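Long-range contact in WipB (Legionella pneumophila, PDB 5NNY), which is a translocated effector acting as a Ser/Thr phosphatase that targets the host lysosomal nutrient-sensing machinery: residues G130-F140 / N175-Y186. Sequence-based numbering, arbitrary orientation.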
ATOM      1  N   GLY A 130       4.440   2.468   0.734  1.00 19.62           N
ATOM      2  CA  GLY A 130       4.371   1.041   0.606  1.00 20.17           C
ATOM      3  C   GLY A 130       5.629   0.380   0.068  1.00 27.12           C
ATOM      4  O   GLY A 130       6.021  -0.667   0.459  1.00 19.21           O
ATOM      5  N   ILE A 131       6.329   1.099  -0.787  1.00 21.61           N
ATOM      6  CA  ILE A 131       7.548   0.605  -1.348  1.00 21.17           C
ATOM      7  C   ILE A 131       8.664   0.426  -0.266  1.00 16.83           C
ATOM      8  O   ILE A 131       9.512  -0.355  -0.416  1.00 16.15           O
ATOM      9  CB  ILE A 131       7.954   1.479  -2.544  1.00 24.22           C
ATOM     10  CG1 ILE A 131       8.281   0.650  -3.738  1.00 25.41           C
ATOM     11  CG2 ILE A 131       9.087   2.374  -2.201  1.00 31.91           C
ATOM     12  CD1 ILE A 131       8.241   1.445  -4.998  1.00 25.99           C
ATOM     13  N   GLU A 132       8.641   1.205   0.802  1.00 14.50           N
ATOM     14  CA  GLU A 132       9.581   1.018   1.855  1.00 16.22           C
ATOM     15  C   GLU A 132       9.304  -0.335   2.558  1.00 20.24           C
ATOM     16  O   GLU A 132      10.209  -1.030   2.906  1.00 18.09           O
ATOM     17  CB  GLU A 132       9.511   2.159   2.831  1.00 22.26           C
ATOM     18  CG  GLU A 132      10.322   1.928   4.057  1.00 22.11           C
ATOM     19  CD  GLU A 132      10.490   3.167   4.944  1.00 24.52           C
ATOM     20  OE1 GLU A 132      10.066   4.241   4.599  1.00 26.61           O
ATOM     21  OE2 GLU A 132      11.042   3.013   6.014  1.00 28.97           O
ATOM     22  N   PHE A 133       8.037  -0.665   2.754  1.00 16.37           N
ATOM     23  CA  PHE A 133       7.721  -1.977   3.326  1.00 18.88           C
ATOM     24  C   PHE A 133       8.163  -3.110   2.395  1.00 21.50           C
ATOM     25  O   PHE A 133       8.745  -4.113   2.849  1.00 18.85           O
ATOM     26  CB  PHE A 133       6.220  -2.064   3.631  1.00 14.06           C
ATOM     27  CG  PHE A 133       5.800  -3.361   4.286  1.00 13.89           C
ATOM     28  CD1 PHE A 133       6.155  -3.630   5.596  1.00 16.49           C
ATOM     29  CD2 PHE A 133       5.091  -4.314   3.567  1.00 21.95           C
ATOM     30  CE1 PHE A 133       5.772  -4.823   6.212  1.00 23.30           C
ATOM     31  CE2 PHE A 133       4.681  -5.504   4.166  1.00 23.48           C
ATOM     32  CZ  PHE A 133       5.043  -5.762   5.496  1.00 19.70           C
ATOM     33  N   VAL A 134       7.916  -2.947   1.091  1.00 19.04           N
ATOM     34  CA  VAL A 134       8.356  -3.923   0.099  1.00 18.32           C
ATOM     35  C   VAL A 134       9.861  -4.141   0.211  1.00 17.47           C
ATOM     36  O   VAL A 134      10.352  -5.273   0.241  1.00 18.89           O
ATOM     37  CB  VAL A 134       7.966  -3.450  -1.314  1.00 32.35           C
ATOM     38  CG1 VAL A 134       8.710  -4.281  -2.354  1.00 25.21           C
ATOM     39  CG2 VAL A 134       6.455  -3.518  -1.500  1.00 32.33           C
ATOM     40  N   GLU A 135      10.618  -3.049   0.208  1.00 16.25           N
ATOM     41  CA  GLU A 135      12.071  -3.151   0.203  1.00 11.25           C
ATOM     42  C   GLU A 135      12.574  -3.815   1.470  1.00 15.99           C
ATOM     43  O   GLU A 135      13.427  -4.703   1.415  1.00 17.26           O
ATOM     44  CB  GLU A 135      12.696  -1.763   0.045  1.00 16.32           C
ATOM     45  CG  GLU A 135      14.207  -1.816  -0.264  1.00 24.77           C
ATOM     46  CD  GLU A 135      14.841  -0.436  -0.233  1.00 26.45           C
ATOM     47  OE1 GLU A 135      15.191   0.025   0.881  1.00 28.40           O
ATOM     48  OE2 GLU A 135      14.955   0.183  -1.314  1.00 24.13           O
ATOM     49  N   ALA A 136      12.052  -3.385   2.621  1.00 17.92           N
ATOM     50  CA  ALA A 136      12.401  -4.001   3.895  1.00 15.99           C
ATOM     51  C   ALA A 136      12.179  -5.502   3.861  1.00 16.58           C
ATOM     52  O   ALA A 136      13.034  -6.275   4.311  1.00 19.94           O
ATOM     53  CB  ALA A 136      11.578  -3.372   5.017  1.00 19.10           C
ATOM     54  N   CYS A 137      11.040  -5.940   3.333  1.00 17.38           N
ATOM     55  CA  CYS A 137      10.744  -7.367   3.322  1.00 16.67           C
ATOM     56  C   CYS A 137      11.600  -8.107   2.310  1.00 19.29           C
ATOM     57  O   CYS A 137      12.088  -9.208   2.596  1.00 19.13           O
ATOM     58  CB  CYS A 137       9.259  -7.597   3.032  1.00 14.75           C
ATOM     59  SG  CYS A 137       8.186  -7.096   4.390  1.00 20.63           S
ATOM     60  N   GLU A 138      11.796  -7.520   1.123  1.00 15.99           N
ATOM     61  CA  GLU A 138      12.595  -8.181   0.092  1.00 14.81           C
ATOM     62  C   GLU A 138      14.067  -8.307   0.484  1.00 16.41           C
ATOM     63  O   GLU A 138      14.742  -9.254   0.059  1.00 21.41           O
ATOM     64  CB  GLU A 138      12.494  -7.416  -1.231  1.00 20.65           C
ATOM     65  CG  GLU A 138      11.157  -7.510  -1.935  1.00 16.15           C
ATOM     66  CD  GLU A 138      11.225  -6.913  -3.324  1.00 21.98           C
ATOM     67  OE1 GLU A 138      12.154  -6.103  -3.579  1.00 22.41           O
ATOM     68  OE2 GLU A 138      10.373  -7.266  -4.153  1.00 19.46           O
ATOM     69  N   LEU A 139      14.596  -7.361   1.260  1.00 19.85           N
ATOM     70  CA  LEU A 139      16.005  -7.391   1.641  1.00 22.67           C
ATOM     71  C   LEU A 139      16.220  -7.925   3.051  1.00 23.20           C
ATOM     72  O   LEU A 139      17.287  -7.701   3.637  1.00 22.52           O
ATOM     73  CB  LEU A 139      16.631  -5.994   1.495  1.00 17.11           C
ATOM     74  CG  LEU A 139      16.577  -5.420   0.073  1.00 19.92           C
ATOM     75  CD1 LEU A 139      17.317  -4.094  -0.015  1.00 21.38           C
ATOM     76  CD2 LEU A 139      17.125  -6.414  -0.941  1.00 20.14           C
ATOM     77  N   PHE A 140      15.242  -8.648   3.588  1.00 20.81           N
ATOM     78  CA  PHE A 140      15.323  -9.143   4.959  1.00 24.40           C
ATOM     79  C   PHE A 140      16.616  -9.928   5.192  1.00 20.64           C
ATOM     80  O   PHE A 140      17.366  -9.664   6.145  1.00 21.59           O
ATOM     81  CB  PHE A 140      14.090 -10.002   5.241  1.00 20.19           C
ATOM     82  CG  PHE A 140      14.060 -10.600   6.619  1.00 18.10           C
ATOM     83  CD1 PHE A 140      13.743  -9.824   7.724  1.00 21.54           C
ATOM     84  CD2 PHE A 140      14.281 -11.966   6.796  1.00 21.21           C
ATOM     85  CE1 PHE A 140      13.684 -10.403   9.001  1.00 17.79           C
ATOM     86  CE2 PHE A 140      14.218 -12.543   8.049  1.00 24.70           C
ATOM     87  CZ  PHE A 140      13.925 -11.765   9.155  1.00 24.05           C
ATOM     88  N   ASN A 175       9.212 -11.460  13.046  1.00 24.08           N
ATOM     89  CA  ASN A 175       9.512 -11.273  11.628  1.00 21.90           C
ATOM     90  C   ASN A 175       8.757 -12.272  10.766  1.00 24.84           C
ATOM     91  O   ASN A 175       8.266 -11.922   9.688  1.00 23.13           O
ATOM     92  CB  ASN A 175      11.011 -11.404  11.351  1.00 24.72           C
ATOM     93  CG  ASN A 175      11.806 -10.225  11.851  1.00 25.78           C
ATOM     94  OD1 ASN A 175      11.470  -9.062  11.594  1.00 23.45           O
ATOM     95  ND2 ASN A 175      12.876 -10.518  12.568  1.00 20.64           N
ATOM     96  N   GLU A 176       8.662 -13.528  11.208  1.00 26.10           N
ATOM     97  CA  GLU A 176       8.045 -14.538  10.347  1.00 25.58           C
ATOM     98  C   GLU A 176       6.577 -14.218  10.068  1.00 20.74           C
ATOM     99  O   GLU A 176       6.104 -14.405   8.941  1.00 24.49           O
ATOM    100  CB  GLU A 176       8.178 -15.954  10.937  1.00 28.96           C
ATOM    101  CG  GLU A 176       9.601 -16.452  11.374  1.00 50.24           C
ATOM    102  CD  GLU A 176      10.806 -16.125  10.441  1.00 59.27           C
ATOM    103  OE1 GLU A 176      11.947 -16.477  10.828  1.00 63.04           O
ATOM    104  OE2 GLU A 176      10.647 -15.538   9.347  1.00 62.64           O
ATOM    105  N   GLU A 177       5.836 -13.740  11.070  1.00 18.99           N
ATOM    106  CA  GLU A 177       4.444 -13.362  10.822  1.00 22.03           C
ATOM    107  C   GLU A 177       4.361 -12.231   9.805  1.00 20.86           C
ATOM    108  O   GLU A 177       3.578 -12.293   8.853  1.00 22.07           O
ATOM    109  CB  GLU A 177       3.752 -12.946  12.124  1.00 29.54           C
ATOM    110  CG  GLU A 177       2.376 -12.344  11.892  1.00 37.26           C
ATOM    111  CD  GLU A 177       1.447 -12.415  13.104  1.00 41.21           C
ATOM    112  OE1 GLU A 177       1.886 -12.110  14.243  1.00 29.55           O
ATOM    113  OE2 GLU A 177       0.264 -12.786  12.898  1.00 40.71           O
ATOM    114  N   VAL A 178       5.174 -11.188   9.991  1.00 17.03           N
ATOM    115  CA  VAL A 178       5.137 -10.045   9.084  1.00 18.93           C
ATOM    116  C   VAL A 178       5.496 -10.489   7.673  1.00 17.58           C
ATOM    117  O   VAL A 178       4.820 -10.132   6.697  1.00 17.87           O
ATOM    118  CB  VAL A 178       6.084  -8.935   9.583  1.00 18.54           C
ATOM    119  CG1 VAL A 178       6.133  -7.779   8.571  1.00 15.18           C
ATOM    120  CG2 VAL A 178       5.632  -8.439  10.935  1.00 18.74           C
ATOM    121  N   LEU A 179       6.580 -11.268   7.552  1.00 19.18           N
ATOM    122  CA  LEU A 179       7.020 -11.738   6.242  1.00 18.99           C
ATOM    123  C   LEU A 179       5.989 -12.664   5.606  1.00 17.60           C
ATOM    124  O   LEU A 179       5.768 -12.603   4.392  1.00 21.42           O
ATOM    125  CB  LEU A 179       8.378 -12.434   6.351  1.00 22.00           C
ATOM    126  CG  LEU A 179       9.563 -11.504   6.629  1.00 18.11           C
ATOM    127  CD1 LEU A 179      10.796 -12.297   7.106  1.00 22.43           C
ATOM    128  CD2 LEU A 179       9.865 -10.644   5.380  1.00 22.74           C
ATOM    129  N   ASN A 180       5.343 -13.523   6.392  1.00 19.71           N
ATOM    130  CA  ASN A 180       4.307 -14.364   5.794  1.00 23.76           C
ATOM    131  C   ASN A 180       3.194 -13.515   5.198  1.00 23.30           C
ATOM    132  O   ASN A 180       2.733 -13.776   4.083  1.00 25.59           O
ATOM    133  CB  ASN A 180       3.728 -15.350   6.809  1.00 28.25           C
ATOM    134  CG  ASN A 180       2.556 -16.138   6.232  1.00 32.75           C
ATOM    135  OD1 ASN A 180       2.743 -17.142   5.548  1.00 43.31           O
ATOM    136  ND2 ASN A 180       1.347 -15.663   6.479  1.00 39.94           N
ATOM    137  N   ILE A 181       2.740 -12.492   5.929  1.00 20.21           N
ATOM    138  CA  ILE A 181       1.683 -11.635   5.400  1.00 17.73           C
ATOM    139  C   ILE A 181       2.178 -10.896   4.160  1.00 16.20           C
ATOM    140  O   ILE A 181       1.453 -10.754   3.171  1.00 20.25           O
ATOM    141  CB  ILE A 181       1.181 -10.668   6.493  1.00 17.96           C
ATOM    142  CG1 ILE A 181       0.566 -11.452   7.654  1.00 20.50           C
ATOM    143  CG2 ILE A 181       0.133  -9.682   5.942  1.00 19.38           C
ATOM    144  CD1 ILE A 181       0.079 -10.576   8.788  1.00 21.21           C
ATOM    145  N   TYR A 182       3.434 -10.443   4.183  1.00 16.33           N
ATOM    146  CA  TYR A 182       4.009  -9.790   3.014  1.00 21.26           C
ATOM    147  C   TYR A 182       3.906 -10.670   1.776  1.00 22.97           C
ATOM    148  O   TYR A 182       3.393 -10.245   0.735  1.00 21.32           O
ATOM    149  CB  TYR A 182       5.477  -9.419   3.241  1.00 16.71           C
ATOM    150  CG  TYR A 182       6.026  -8.879   1.924  1.00 18.61           C
ATOM    151  CD1 TYR A 182       5.598  -7.653   1.440  1.00 18.12           C
ATOM    152  CD2 TYR A 182       6.897  -9.629   1.141  1.00 21.14           C
ATOM    153  CE1 TYR A 182       6.047  -7.163   0.220  1.00 23.38           C
ATOM    154  CE2 TYR A 182       7.358  -9.148  -0.073  1.00 18.74           C
ATOM    155  CZ  TYR A 182       6.921  -7.917  -0.527  1.00 23.10           C
ATOM    156  OH  TYR A 182       7.374  -7.438  -1.729  1.00 22.82           O
ATOM    157  N   HIS A 183       4.416 -11.891   1.867  1.00 22.95           N
ATOM    158  CA  HIS A 183       4.492 -12.781   0.712  1.00 18.02           C
ATOM    159  C   HIS A 183       3.137 -13.399   0.366  1.00 17.73           C
ATOM    160  O   HIS A 183       2.804 -13.550  -0.817  1.00 21.93           O
ATOM    161  CB  HIS A 183       5.524 -13.887   0.988  1.00 19.02           C
ATOM    162  CG  HIS A 183       6.943 -13.400   1.016  1.00 24.12           C
ATOM    163  ND1 HIS A 183       7.637 -13.062  -0.125  1.00 29.38           N
ATOM    164  CD2 HIS A 183       7.800 -13.203   2.048  1.00 27.24           C
ATOM    165  CE1 HIS A 183       8.856 -12.669   0.201  1.00 23.71           C
ATOM    166  NE2 HIS A 183       8.983 -12.751   1.513  1.00 32.07           N
ATOM    167  N   GLN A 184       2.350 -13.776   1.376  1.00 20.76           N
ATOM    168  CA  GLN A 184       1.107 -14.507   1.116  1.00 29.35           C
ATOM    169  C   GLN A 184      -0.059 -13.589   0.784  1.00 28.20           C
ATOM    170  O   GLN A 184      -1.016 -14.008   0.123  1.00 26.80           O
ATOM    171  CB  GLN A 184       0.743 -15.363   2.331  1.00 28.64           C
ATOM    172  CG  GLN A 184       1.715 -16.477   2.564  1.00 33.03           C
ATOM    173  CD  GLN A 184       1.689 -17.480   1.433  1.00 53.72           C
ATOM    174  OE1 GLN A 184       0.618 -17.850   0.938  1.00 62.40           O
ATOM    175  NE2 GLN A 184       2.867 -17.917   1.001  1.00 54.92           N
ATOM    176  N   VAL A 185      -0.008 -12.352   1.244  1.00 21.33           N
ATOM    177  CA  VAL A 185      -1.150 -11.453   1.192  1.00 16.57           C
ATOM    178  C   VAL A 185      -0.799 -10.174   0.452  1.00 22.70           C
ATOM    179  O   VAL A 185      -1.399  -9.848  -0.578  1.00 25.52           O
ATOM    180  CB  VAL A 185      -1.657 -11.131   2.611  1.00 20.55           C
ATOM    181  CG1 VAL A 185      -2.810 -10.133   2.543  1.00 26.65           C
ATOM    182  CG2 VAL A 185      -2.092 -12.425   3.310  1.00 22.04           C
ATOM    183  N   TYR A 186       0.176  -9.439   0.975  1.00 16.34           N
ATOM    184  CA  TYR A 186       0.374  -8.066   0.519  1.00 19.60           C
ATOM    185  C   TYR A 186       0.856  -7.999  -0.927  1.00 24.13           C
ATOM    186  O   TYR A 186       0.263  -7.292  -1.763  1.00 22.90           O
ATOM    187  CB  TYR A 186       1.357  -7.349   1.450  1.00 19.15           C
ATOM    188  CG  TYR A 186       1.551  -5.887   1.086  1.00 21.84           C
ATOM    189  CD1 TYR A 186       0.659  -4.913   1.551  1.00 15.94           C
ATOM    190  CD2 TYR A 186       2.641  -5.475   0.308  1.00 20.73           C
ATOM    191  CE1 TYR A 186       0.829  -3.567   1.237  1.00 20.98           C
ATOM    192  CE2 TYR A 186       2.814  -4.127  -0.019  1.00 23.11           C
ATOM    193  CZ  TYR A 186       1.913  -3.180   0.450  1.00 19.27           C
ATOM    194  OH  TYR A 186       2.096  -1.840   0.151  1.00 20.03           O
TER
HETATM  195  O   HOH W   1      11.838 -11.784   1.851  1.00 32.45           O
HETATM  196  O   HOH W   2       8.531  -9.072  -3.413  1.00 21.85           O
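Tyr-182 fits as a knob into a hole formed by Phe-133, Val-134, Cys-137 and Glu-138, where the two helices cross at -115°. Its ring, swung out with CG anti to the backbone N (chi1 174°), receives Cys-137 CB over one face in a CH-pi contact, 3.7 Å from the centroid, while SG lies obliquely to the same ring. Val-134 CG1 packs 3.5 Å from Tyr-182 OH.

Two more aromatic rings extend the core. Phe-133 turns its edge to the face of Tyr-186, planes 80° apart, and meets Tyr-182 obliquely; Val-178 CG1 lies at the edge of the Phe-133 ring, 3.8 Å from Phe-133 CE1. Farther along, Leu-179 forks: CD1 sits squarely over the Phe-140 ring, 3.5 Å from its centroid, and CD2 reaches Cys-137 CB.

No direct hydrogen bond joins the segments, but two waters do. One accepts from Tyr-182 OH at 2.6 Å and donates to Glu-138 OE2, whose carboxylate is also hydrogen-bonded to the His-257 ring and Ile-256 N; the other links Cys-137 O with His-183 NE2. Tyr-186 OH bonds to Glu-97.

This steep helix-helix crossing, built round the aromatic cluster of Phe-133, Tyr-182 and Tyr-186, joins helices that follow and precede neighbouring parallel strands in the calcineurin-like phosphoesterase fold of WipB's phosphatase domain.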